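Galactose-1-phosphate uridylyltransferase (Pyrobaculum aerophilum str. IM2, PDB 6K9Z) probably transfers uridylyl groups between UDP-glucose and a hexose 1-phosphate, and binds zinc and iron ions. Local coordinates at residues R4-F8 against T9-I13; R111-E114 against K115-N118; P150-V153 against R154-Q158; F196-W200 against P201-H205. The protein carries 1 engineered substitution. One frame throughout, in Å; residues are numbered along the deposited sequence.

Contact 1 of 4, residues R4-F8 against T9-I13; sequences RKDPF and TGEYI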
loop_
_atom_site.group_PDB
_atom_site.type_symbol
_atom_site.label_atom_id
_atom_site.label_comp_id
_atom_site.label_asym_id
_atom_site.label_seq_id
_atom_site.Cartn_x
_atom_site.Cartn_y
_atom_site.Cartn_z
ATOM N N ARG A 4 12.699 2.449 -11.936
ATOM C CA ARG A 4 12.914 3.829 -11.459
ATOM C C ARG A 4 12.875 3.861 -9.943
ATOM O O ARG A 4 12.255 2.989 -9.311
ATOM C CB ARG A 4 11.896 4.769 -12.124
ATOM C CG ARG A 4 11.863 4.705 -13.637
ATOM C CD ARG A 4 10.964 5.773 -14.200
ATOM N NE ARG A 4 10.943 5.720 -15.624
ATOM C CZ ARG A 4 10.383 6.623 -16.408
ATOM N NH1 ARG A 4 9.820 7.709 -15.891
ATOM N NH2 ARG A 4 10.407 6.461 -17.715
ATOM N N LYS A 5 13.522 4.861 -9.341
ATOM C CA LYS A 5 13.555 4.981 -7.872
ATOM C C LYS A 5 12.960 6.323 -7.459
ATOM O O LYS A 5 13.288 7.351 -8.047
ATOM C CB LYS A 5 14.969 4.772 -7.351
ATOM C CG LYS A 5 15.106 4.785 -5.865
ATOM C CD LYS A 5 16.516 4.418 -5.515
ATOM C CE LYS A 5 16.860 4.713 -4.088
ATOM N NZ LYS A 5 18.182 4.139 -3.783
ATOM N N ASP A 6 12.046 6.254 -6.501
ATOM C CA ASP A 6 11.441 7.464 -5.879
ATOM C C ASP A 6 12.524 8.116 -5.023
ATOM O O ASP A 6 13.053 7.506 -4.110
ATOM C CB ASP A 6 10.185 7.078 -5.097
ATOM C CG ASP A 6 9.470 8.252 -4.465
ATOM O OD1 ASP A 6 10.166 9.135 -3.942
ATOM O OD2 ASP A 6 8.214 8.254 -4.541
ATOM N N PRO A 7 12.929 9.355 -5.309
ATOM C CA PRO A 7 14.046 9.948 -4.570
ATOM C C PRO A 7 13.647 10.455 -3.174
ATOM O O PRO A 7 14.518 10.805 -2.418
ATOM C CB PRO A 7 14.475 11.052 -5.513
ATOM C CG PRO A 7 13.166 11.520 -6.136
ATOM C CD PRO A 7 12.394 10.227 -6.361
ATOM N N PHE A 8 12.353 10.413 -2.840
ATOM C CA PHE A 8 11.839 10.768 -1.494
ATOM C C PHE A 8 11.600 9.548 -0.627
ATOM O O PHE A 8 11.646 9.672 0.606
ATOM C CB PHE A 8 10.615 11.678 -1.623
ATOM C CG PHE A 8 10.934 12.945 -2.353
ATOM C CD1 PHE A 8 11.765 13.916 -1.783
ATOM C CD2 PHE A 8 10.402 13.190 -3.604
ATOM C CE1 PHE A 8 12.051 15.094 -2.450
ATOM C CE2 PHE A 8 10.698 14.365 -4.274
ATOM C CZ PHE A 8 11.535 15.311 -3.700
ATOM N N THR A 9 11.340 8.375 -1.203
ATOM C CA THR A 9 11.014 7.191 -0.388
ATOM C C THR A 9 12.011 6.048 -0.611
ATOM O O THR A 9 12.031 5.156 0.208
ATOM C CB THR A 9 9.588 6.725 -0.692
ATOM O OG1 THR A 9 9.553 6.235 -2.020
ATOM C CG2 THR A 9 8.552 7.828 -0.595
ATOM N N GLY A 10 12.763 6.052 -1.686
ATOM C CA GLY A 10 13.581 4.873 -2.051
ATOM C C GLY A 10 12.742 3.762 -2.635
ATOM O O GLY A 10 13.253 2.628 -2.858
ATOM N N GLU A 11 11.451 3.973 -2.875
ATOM C CA GLU A 11 10.682 2.883 -3.478
ATOM C C GLU A 11 11.090 2.719 -4.938
ATOM O O GLU A 11 11.438 3.693 -5.601
ATOM C CB GLU A 11 9.190 3.151 -3.342
ATOM C CG GLU A 11 8.779 3.111 -1.893
ATOM C CD GLU A 11 7.428 3.760 -1.628
ATOM O OE1 GLU A 11 7.208 4.857 -2.144
ATOM O OE2 GLU A 11 6.659 3.182 -0.859
ATOM N N TYR A 12 10.933 1.501 -5.443
ATOM C CA TYR A 12 11.219 1.165 -6.845
ATOM C C TYR A 12 9.943 1.037 -7.622
ATOM O O TYR A 12 8.971 0.462 -7.154
ATOM C CB TYR A 12 12.006 -0.148 -6.937
ATOM C CG TYR A 12 13.346 -0.056 -6.269
ATOM C CD1 TYR A 12 14.394 0.726 -6.755
ATOM C CD2 TYR A 12 13.537 -0.735 -5.100
ATOM C CE1 TYR A 12 15.593 0.828 -6.078
ATOM C CE2 TYR A 12 14.749 -0.708 -4.442
ATOM C CZ TYR A 12 15.761 0.099 -4.914
ATOM O OH TYR A 12 16.858 0.029 -4.140
ATOM N N ILE A 13 9.974 1.502 -8.870
ATOM C CA ILE A 13 8.870 1.279 -9.820
ATOM C C ILE A 13 9.431 0.469 -10.998
ATOM O O ILE A 13 10.361 0.951 -11.690
ATOM C CB ILE A 13 8.229 2.607 -10.270
ATOM C CG1 ILE A 13 7.920 3.501 -9.051
ATOM C CG2 ILE A 13 6.985 2.356 -11.100
ATOM C CD1 ILE A 13 9.047 4.437 -8.653
#

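Contact 2 of 4, residues R111-E114 against K115-N118; sequences RKAE and KEGN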
loop_
_atom_site.group_PDB
_atom_site.type_symbol
_atom_site.label_atom_id
_atom_site.label_comp_id
_atom_site.label_asym_id
_atom_site.label_seq_id
_atom_site.Cartn_x
_atom_site.Cartn_y
_atom_site.Cartn_z
ATOM N N ARG A 111 17.026 -21.955 -5.169
ATOM C CA ARG A 111 18.427 -22.454 -5.112
ATOM C C ARG A 111 19.127 -22.077 -6.419
ATOM O O ARG A 111 20.322 -21.749 -6.379
ATOM C CB ARG A 111 18.476 -23.950 -4.795
ATOM C CG ARG A 111 18.395 -24.232 -3.305
ATOM C CD ARG A 111 18.718 -25.640 -2.851
ATOM N NE ARG A 111 18.038 -25.802 -1.579
ATOM C CZ ARG A 111 16.832 -26.331 -1.440
ATOM N NH1 ARG A 111 16.188 -26.786 -2.500
ATOM N NH2 ARG A 111 16.281 -26.415 -0.244
ATOM N N LYS A 112 18.387 -22.149 -7.526
ATOM C CA LYS A 112 18.922 -21.778 -8.863
ATOM C C LYS A 112 19.257 -20.283 -8.814
ATOM O O LYS A 112 20.387 -19.899 -9.261
ATOM C CB LYS A 112 17.950 -22.238 -9.957
ATOM C CG LYS A 112 18.292 -21.813 -11.374
ATOM C CD LYS A 112 18.028 -22.877 -12.452
ATOM C CE LYS A 112 18.514 -22.437 -13.834
ATOM N NZ LYS A 112 18.058 -21.048 -14.143
ATOM N N ALA A 113 18.357 -19.462 -8.273
ATOM C CA ALA A 113 18.567 -17.987 -8.208
ATOM C C ALA A 113 19.757 -17.662 -7.306
ATOM O O ALA A 113 20.459 -16.671 -7.558
ATOM C CB ALA A 113 17.318 -17.279 -7.742
ATOM N N GLU A 114 19.992 -18.487 -6.265
ATOM C CA GLU A 114 21.071 -18.241 -5.288
ATOM C C GLU A 114 22.445 -18.409 -5.992
ATOM O O GLU A 114 23.430 -17.797 -5.512
ATOM C CB GLU A 114 20.905 -19.141 -4.047
ATOM C CG GLU A 114 19.785 -18.683 -3.124
ATOM C CD GLU A 114 19.436 -19.649 -2.004
ATOM O OE1 GLU A 114 20.131 -20.679 -1.897
ATOM O OE2 GLU A 114 18.500 -19.329 -1.209
ATOM N N LYS A 115 22.496 -19.120 -7.134
ATOM C CA LYS A 115 23.723 -19.191 -8.004
ATOM C C LYS A 115 23.916 -17.966 -8.900
ATOM O O LYS A 115 25.009 -17.828 -9.438
ATOM C CB LYS A 115 23.622 -20.430 -8.886
ATOM C CG LYS A 115 23.384 -21.691 -8.062
ATOM C CD LYS A 115 24.447 -21.871 -7.003
ATOM C CE LYS A 115 24.054 -22.763 -5.843
ATOM N NZ LYS A 115 25.078 -23.778 -5.542
ATOM N N GLU A 116 22.833 -17.241 -9.199
ATOM C CA GLU A 116 22.910 -16.126 -10.181
ATOM C C GLU A 116 23.360 -14.842 -9.481
ATOM O O GLU A 116 22.608 -14.334 -8.639
ATOM C CB GLU A 116 21.572 -15.969 -10.910
ATOM C CG GLU A 116 20.909 -17.297 -11.239
ATOM C CD GLU A 116 19.684 -17.245 -12.140
ATOM O OE1 GLU A 116 18.646 -16.694 -11.705
ATOM O OE2 GLU A 116 19.764 -17.770 -13.272
ATOM N N GLY A 117 24.522 -14.326 -9.886
ATOM C CA GLY A 117 25.107 -13.121 -9.270
ATOM C C GLY A 117 24.193 -11.911 -9.426
ATOM O O GLY A 117 24.307 -10.963 -8.641
ATOM N N ASN A 118 23.321 -11.896 -10.426
ATOM C CA ASN A 118 22.475 -10.692 -10.687
ATOM C C ASN A 118 21.232 -10.661 -9.791
ATOM O O ASN A 118 20.452 -9.643 -9.887
ATOM C CB ASN A 118 22.053 -10.615 -12.156
ATOM C CG ASN A 118 23.228 -10.270 -13.044
ATOM O OD1 ASN A 118 23.605 -11.026 -13.942
ATOM N ND2 ASN A 118 23.837 -9.132 -12.772
HETATM O O HOH W 1 21.562 -20.380 -12.015
#

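Contact 3 of 4, residues P150-V153 against R154-Q158; sequences PPRV and RAELQ. With FE (Fe (III) ion), chain E.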
loop_
_atom_site.group_PDB
_atom_site.type_symbol
_atom_site.label_atom_id
_atom_site.label_comp_id
_atom_site.label_asym_id
_atom_site.label_seq_id
_atom_site.Cartn_x
_atom_site.Cartn_y
_atom_site.Cartn_z
ATOM N N PRO A 150 13.184 -5.556 -2.156
ATOM C CA PRO A 150 11.920 -4.827 -2.024
ATOM C C PRO A 150 11.895 -3.861 -0.838
ATOM O O PRO A 150 12.335 -4.226 0.269
ATOM C CB PRO A 150 10.937 -5.956 -1.800
ATOM C CG PRO A 150 11.537 -7.149 -2.518
ATOM C CD PRO A 150 13.029 -7.016 -2.253
ATOM N N PRO A 151 11.433 -2.593 -1.021
ATOM C CA PRO A 151 11.536 -1.592 0.043
ATOM C C PRO A 151 10.942 -2.015 1.394
ATOM O O PRO A 151 11.563 -1.699 2.408
ATOM C CB PRO A 151 10.850 -0.341 -0.536
ATOM C CG PRO A 151 11.161 -0.483 -2.020
ATOM C CD PRO A 151 11.016 -1.970 -2.300
ATOM N N ARG A 152 9.822 -2.737 1.405
ATOM C CA ARG A 152 9.194 -3.102 2.699
ATOM C C ARG A 152 10.114 -4.081 3.436
ATOM O O ARG A 152 10.308 -3.954 4.633
ATOM C CB ARG A 152 7.807 -3.703 2.491
ATOM C CG ARG A 152 7.169 -4.205 3.789
ATOM C CD ARG A 152 5.687 -4.584 3.755
ATOM N NE ARG A 152 5.000 -3.360 3.531
ATOM C CZ ARG A 152 4.721 -2.482 4.457
ATOM N NH1 ARG A 152 4.941 -2.749 5.718
ATOM N NH2 ARG A 152 4.139 -1.348 4.117
ATOM N N VAL A 153 10.739 -4.984 2.681
ATOM C CA VAL A 153 11.675 -5.971 3.282
ATOM C C VAL A 153 12.956 -5.254 3.685
ATOM O O VAL A 153 13.432 -5.548 4.783
ATOM C CB VAL A 153 11.930 -7.183 2.361
ATOM C CG1 VAL A 153 12.974 -8.126 2.992
ATOM C CG2 VAL A 153 10.597 -7.894 2.074
ATOM N N ARG A 154 13.441 -4.283 2.907
ATOM C CA ARG A 154 14.624 -3.489 3.295
ATOM C C ARG A 154 14.350 -2.843 4.657
ATOM O O ARG A 154 15.270 -2.828 5.482
ATOM C CB ARG A 154 14.977 -2.406 2.282
ATOM C CG ARG A 154 16.232 -1.600 2.622
ATOM C CD ARG A 154 16.622 -0.636 1.511
ATOM N NE ARG A 154 17.272 -1.221 0.299
ATOM C CZ ARG A 154 16.655 -1.557 -0.891
ATOM N NH1 ARG A 154 15.339 -1.457 -1.038
ATOM N NH2 ARG A 154 17.383 -2.006 -1.923
ATOM N N ALA A 155 13.200 -2.187 4.840
ATOM C CA ALA A 155 12.864 -1.494 6.113
ATOM C C ALA A 155 12.918 -2.553 7.243
ATOM O O ALA A 155 13.539 -2.292 8.303
ATOM C CB ALA A 155 11.508 -0.848 6.013
ATOM N N GLU A 156 12.365 -3.750 6.999
ATOM C CA GLU A 156 12.298 -4.790 8.057
ATOM C C GLU A 156 13.729 -5.261 8.371
ATOM O O GLU A 156 14.044 -5.482 9.570
ATOM C CB GLU A 156 11.437 -5.974 7.656
ATOM C CG GLU A 156 9.962 -5.698 7.353
ATOM C CD GLU A 156 9.034 -6.896 7.404
ATOM O OE1 GLU A 156 9.545 -8.064 7.564
ATOM O OE2 GLU A 156 7.799 -6.703 7.310
ATOM N N LEU A 157 14.558 -5.416 7.352
ATOM C CA LEU A 157 15.954 -5.901 7.521
ATOM C C LEU A 157 16.721 -4.877 8.347
ATOM O O LEU A 157 17.479 -5.250 9.277
ATOM C CB LEU A 157 16.571 -6.087 6.147
ATOM C CG LEU A 157 16.163 -7.353 5.390
ATOM C CD1 LEU A 157 16.501 -7.205 3.940
ATOM C CD2 LEU A 157 16.796 -8.619 5.973
ATOM N N GLN A 158 16.555 -3.593 8.029
ATOM C CA GLN A 158 17.310 -2.549 8.726
ATOM C C GLN A 158 16.855 -2.539 10.195
ATOM O O GLN A 158 17.720 -2.509 11.086
ATOM C CB GLN A 158 17.184 -1.203 8.005
ATOM C CG GLN A 158 17.983 -0.110 8.695
ATOM C CD GLN A 158 19.469 -0.395 8.604
ATOM O OE1 GLN A 158 19.956 -0.978 7.623
ATOM N NE2 GLN A 158 20.232 0.027 9.615
HETATM FE FE FE E . 7.470 -8.917 7.586
HETATM O O HOH W 2 5.368 -5.213 7.118
HETATM O O HOH W 3 7.177 -8.255 9.701
#

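Contact 4 of 4, residues F196-W200 against P201-H205; sequences FYAKW and PHEVH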
loop_
_atom_site.group_PDB
_atom_site.type_symbol
_atom_site.label_atom_id
_atom_site.label_comp_id
_atom_site.label_asym_id
_atom_site.label_seq_id
_atom_site.Cartn_x
_atom_site.Cartn_y
_atom_site.Cartn_z
ATOM N N PHE A 196 0.684 -8.253 16.936
ATOM C CA PHE A 196 0.254 -7.063 17.724
ATOM C C PHE A 196 0.046 -5.866 16.796
ATOM O O PHE A 196 -0.890 -5.081 16.951
ATOM C CB PHE A 196 1.269 -6.721 18.803
ATOM C CG PHE A 196 0.806 -5.615 19.717
ATOM C CD1 PHE A 196 -0.080 -5.874 20.742
ATOM C CD2 PHE A 196 1.297 -4.330 19.590
ATOM C CE1 PHE A 196 -0.523 -4.871 21.580
ATOM C CE2 PHE A 196 0.870 -3.322 20.453
ATOM C CZ PHE A 196 -0.006 -3.613 21.477
ATOM N N TYR A 197 0.906 -5.767 15.799
ATOM C CA TYR A 197 1.021 -4.644 14.824
ATOM C C TYR A 197 0.347 -5.035 13.501
ATOM O O TYR A 197 0.704 -4.427 12.465
ATOM C CB TYR A 197 2.508 -4.302 14.611
ATOM C CG TYR A 197 3.416 -5.514 14.435
ATOM C CD1 TYR A 197 3.928 -6.199 15.527
ATOM C CD2 TYR A 197 3.741 -5.998 13.163
ATOM C CE1 TYR A 197 4.751 -7.296 15.388
ATOM C CE2 TYR A 197 4.504 -7.142 13.006
ATOM C CZ TYR A 197 5.044 -7.772 14.123
ATOM O OH TYR A 197 5.772 -8.920 13.963
ATOM N N ALA A 198 -0.680 -5.897 13.531
ATOM C CA ALA A 198 -1.544 -6.170 12.355
ATOM C C ALA A 198 -2.093 -4.835 11.803
ATOM O O ALA A 198 -2.445 -3.934 12.601
ATOM C CB ALA A 198 -2.690 -7.081 12.733
ATOM N N LYS A 199 -2.168 -4.746 10.469
ATOM C CA LYS A 199 -2.656 -3.557 9.711
ATOM C C LYS A 199 -3.880 -3.877 8.863
ATOM O O LYS A 199 -4.639 -2.936 8.469
ATOM C CB LYS A 199 -1.615 -3.130 8.683
ATOM C CG LYS A 199 -0.362 -2.565 9.249
ATOM C CD LYS A 199 0.751 -2.579 8.224
ATOM C CE LYS A 199 2.063 -2.526 8.964
ATOM N NZ LYS A 199 2.175 -3.633 9.949
ATOM N N TRP A 200 -4.027 -5.125 8.471
ATOM C CA TRP A 200 -5.106 -5.564 7.559
ATOM C C TRP A 200 -6.186 -6.307 8.355
ATOM O O TRP A 200 -5.942 -6.766 9.475
ATOM C CB TRP A 200 -4.485 -6.341 6.376
ATOM C CG TRP A 200 -3.456 -5.511 5.676
ATOM C CD1 TRP A 200 -2.090 -5.636 5.740
ATOM C CD2 TRP A 200 -3.713 -4.344 4.869
ATOM N NE1 TRP A 200 -1.493 -4.638 5.022
ATOM C CE2 TRP A 200 -2.458 -3.855 4.456
ATOM C CE3 TRP A 200 -4.875 -3.697 4.442
ATOM C CZ2 TRP A 200 -2.336 -2.714 3.677
ATOM C CZ3 TRP A 200 -4.758 -2.571 3.642
ATOM C CH2 TRP A 200 -3.494 -2.076 3.310
ATOM N N PRO A 201 -7.426 -6.382 7.836
ATOM C CA PRO A 201 -8.594 -6.775 8.639
ATOM C C PRO A 201 -8.480 -8.211 9.166
ATOM O O PRO A 201 -8.948 -8.434 10.256
ATOM C CB PRO A 201 -9.782 -6.684 7.680
ATOM C CG PRO A 201 -9.304 -5.836 6.539
ATOM C CD PRO A 201 -7.810 -5.916 6.490
ATOM N N HIS A 202 -7.853 -9.134 8.414
ATOM C CA HIS A 202 -7.522 -10.482 8.937
ATOM C C HIS A 202 -6.075 -10.812 8.637
ATOM O O HIS A 202 -5.858 -11.549 7.607
ATOM C CB HIS A 202 -8.423 -11.557 8.343
ATOM C CG HIS A 202 -9.822 -11.475 8.848
ATOM N ND1 HIS A 202 -10.784 -10.650 8.253
ATOM C CD2 HIS A 202 -10.420 -12.062 9.894
ATOM C CE1 HIS A 202 -11.932 -10.794 8.926
ATOM N NE2 HIS A 202 -11.734 -11.656 9.936
ATOM N N GLU A 203 -5.146 -10.489 9.526
ATOM C CA GLU A 203 -3.713 -10.595 9.179
ATOM C C GLU A 203 -3.096 -11.688 10.044
ATOM O O GLU A 203 -3.280 -11.660 11.255
ATOM C CB GLU A 203 -3.027 -9.238 9.326
ATOM C CG GLU A 203 -1.525 -9.323 9.025
ATOM C CD GLU A 203 -0.891 -7.949 8.843
ATOM O OE1 GLU A 203 -1.640 -6.952 8.922
ATOM O OE2 GLU A 203 0.357 -7.901 8.689
ATOM N N VAL A 204 -2.469 -12.645 9.389
ATOM C CA VAL A 204 -1.799 -13.774 10.079
ATOM C C VAL A 204 -0.378 -13.876 9.555
ATOM O O VAL A 204 -0.168 -13.857 8.310
ATOM C CB VAL A 204 -2.603 -15.076 9.898
ATOM C CG1 VAL A 204 -1.874 -16.221 10.615
ATOM C CG2 VAL A 204 -4.020 -14.989 10.379
ATOM N N HIS A 205 0.595 -13.936 10.468
ATOM C CA HIS A 205 2.018 -14.182 10.114
ATOM C C HIS A 205 2.372 -15.616 10.490
ATOM O O HIS A 205 1.939 -16.077 11.600
ATOM C CB HIS A 205 2.903 -13.169 10.807
ATOM C CG HIS A 205 2.774 -11.789 10.279
ATOM N ND1 HIS A 205 3.694 -10.832 10.558
ATOM C CD2 HIS A 205 1.793 -11.218 9.537
ATOM C CE1 HIS A 205 3.300 -9.699 10.009
ATOM N NE2 HIS A 205 2.115 -9.908 9.386
HETATM O O HOH W 4 6.162 -10.007 11.593
HETATM O O HOH W 5 1.664 -5.871 8.070
#

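Contact 1 of 4, residues R4-F8 against T9-I13
Asp6 OD1 is gripped by two backbone amides at the turn of the β hairpin formed by strands 2-5 and 12-15. Phe8 N donates to it at 2.8 Å, nearly in line with the carboxylate C-O bond, which makes an Asx turn; Thr9 N comes to Asp6 OD1 at 3.1 Å from well above the carboxylate plane (61° out of it). Gly10 N bonds to Asp6 O at 2.8 Å, and Asp6 N reaches Glu11 O at 2.8 Å with an almost straight N-H...O angle of 173°. Beyond it Arg4 and Ile13 form the antiparallel hydrogen-bonded pair, bonded in both directions, and Lys5 and Tyr12 the non-hydrogen-bonded one.

Within the turn Thr9 opens an ST turn. With chi1 at 67° its OG1 lies between the backbone N and the carbonyl carbon, where it accepts from Glu11 N at 3.1 Å while donating to Glu11 OE1 at 2.7 Å. The carboxylates of Asp6 and Glu11 lie near each other, and each meets a cation of the second subunit: Asp6 OD2 is salt-bridged to Lys199 and Glu11 OE1 to Arg152 of that chain. The hairpin thus reaches into the dimer interface, where Tyr12 and Ile13 also pair in parallel with a strand of the second subunit.

Lys5 and Tyr12 run side by side in the same direction, the extended lysine chain bringing CD to 3.7 Å from Tyr12 CE1. Over the centre of one face of the Tyr12 ring sits Gly10 O, 3.9 Å above its plane.

Contact 2 of 4, residues R111-E114 against K115-N118
The flat carboxylate of Glu116 turns one face back on the C-terminal end of helix 96-114. Lys112 NZ lies off the plane on that side, out beyond OE2, 3.8 Å from Glu116 OE2, a long salt bridge spanning four residues. Water 1 is on the same side of the carboxylate plane, and so is Ala113 CA, which approaches Glu116 OE1 to 3.7 Å.

As the chain passes from the helix into the loop before strand 121-128, its bonds shift to closer partners. Lys115 N donates to Lys112 O at 3.1 Å, with a weak additional bond to Arg111 O, while Glu116 N meets Ala113 O at 2.9 Å. Both of these i to i+3 bonds arrive from above the carbonyl planes, 60° and 65° out of them respectively.

Lys112 O is a shared acceptor: besides the bond from Lys115 N it accepts a hydrogen bond from water 1 at 3.0 Å, and that water gives its other, weak bond to Glu116 OE2. Chi1 of Glu116, at -39°, keeps CG beside the backbone N and directs the extended chain back past Lys112 O. With an alanine in place of Glu116 the carboxylate is gone, which is likely to leave the Lys112 ammonium without this mate and water 1 with one acceptor fewer.

Glu114 faces another way, its OE2 bonded to Thr216 and Gln110, and Ala113 packs against Leu256. Lys115 folds its aliphatic part back over the helix end, bringing CG to 3.5 Å from Arg111 O, while Glu116 CG lies 3.3 Å from Lys112 O.

Contact 3 of 4, residues P150-V153 against R154-Q158
With chi1 at 176° the CG1 branch of Val153 is set opposite the backbone N, and with chi1 at -78° Leu157 swings its CG back along the helix; the two chains cross one turn apart, Val153 CG1 touching Leu157 CD1 at 3.8 Å. One residue earlier in each turn, Arg152 and Glu156 leave the same side of the helix, but their charged ends do not meet directly: water 2 accepts from Arg152 NH1 at 2.9 Å and donates to Glu156 OE2 at 2.9 Å. Both terminal nitrogens of Arg152 are also salt-bridged to Glu11 of the second subunit.

These residues form the first turns of helix 151-167. Pro150 stands at the N-cap position, and its carbonyl accepts from Arg154 N at 2.9 Å; Pro151 follows in the first turn, where the missing amide hydrogen costs no helical bond. Arg154 bends so that Pro151 CA lies at the edge of its guanidinium.

From the buried side of the helix Glu156 binds the iron(III) ion with both carboxylate oxygens, OE1 at 2.2 Å and OE2 at 2.3 Å. His252, His266, Glu268 and water 3 complete the site, and Tyr263 OH is hydrogen-bonded to Glu156 OE1.

Contact 4 of 4, residues F196-W200 against P201-H205
The loop from Tyr197 to Trp200 runs at 124° to residues 201-205, the bend falling at the Trp200-Pro201 link, after which the chain enters strand 202-208 of the nine-stranded antiparallel sheet. Across this corner the backbone amides of Lys199 and Trp200 converge on one side-chain atom, Glu203 OE1. Lys199 N donates at 2.7 Å from the syn side, 33° out of the carboxylate plane; Trp200 N reaches Glu203 OE1 at 3.0 Å, nearly in line with the CD-OE1 bond.

Chi1 of 178° with an extended chain aims the Glu203 carboxylate at the loop. Its other oxygen, OE2, takes a bond from His205 NE2 at 2.8 Å, on the anti side, in a His-carboxylate pair close to the iron site, and a second from water 5. That water also accepts from Lys199 NZ at 3.0 Å, while Lys199 NZ donates to Tyr197 O and is salt-bridged to Asp6 of the second subunit. Replacing Glu203 by an alanine would probably strand the Lys199 and Trp200 amides without their acceptor and leave His205 NE2 without its carboxylate partner.

Water 4 lies in the planes of both rings it joins, 2.6 Å from Tyr197 OH and 2.8 Å from His205 ND1.

In the fold
From the N terminus the four contacts follow in series, none nested or crossing. Contact 1 closes the first hairpin; contact 2 carries the chain from helix 96-114 into the loop ahead of strand 121-128; contact 3 opens helix 151-167; contact 4 turns a loop into strand 202-208. Within the subunit contacts 1 and 3 touch, Tyr12 packing on Pro151 and Arg154. Across the dimer the hairpin tip meets contacts 3 and 4 of the other subunit, through Glu11 with Arg152 and Asp6 with Lys199. Contacts 3 and 4 come within about 4 Å at their nearest atoms. Contact 2 stands apart, its centre about 32 Å from that of contact 4.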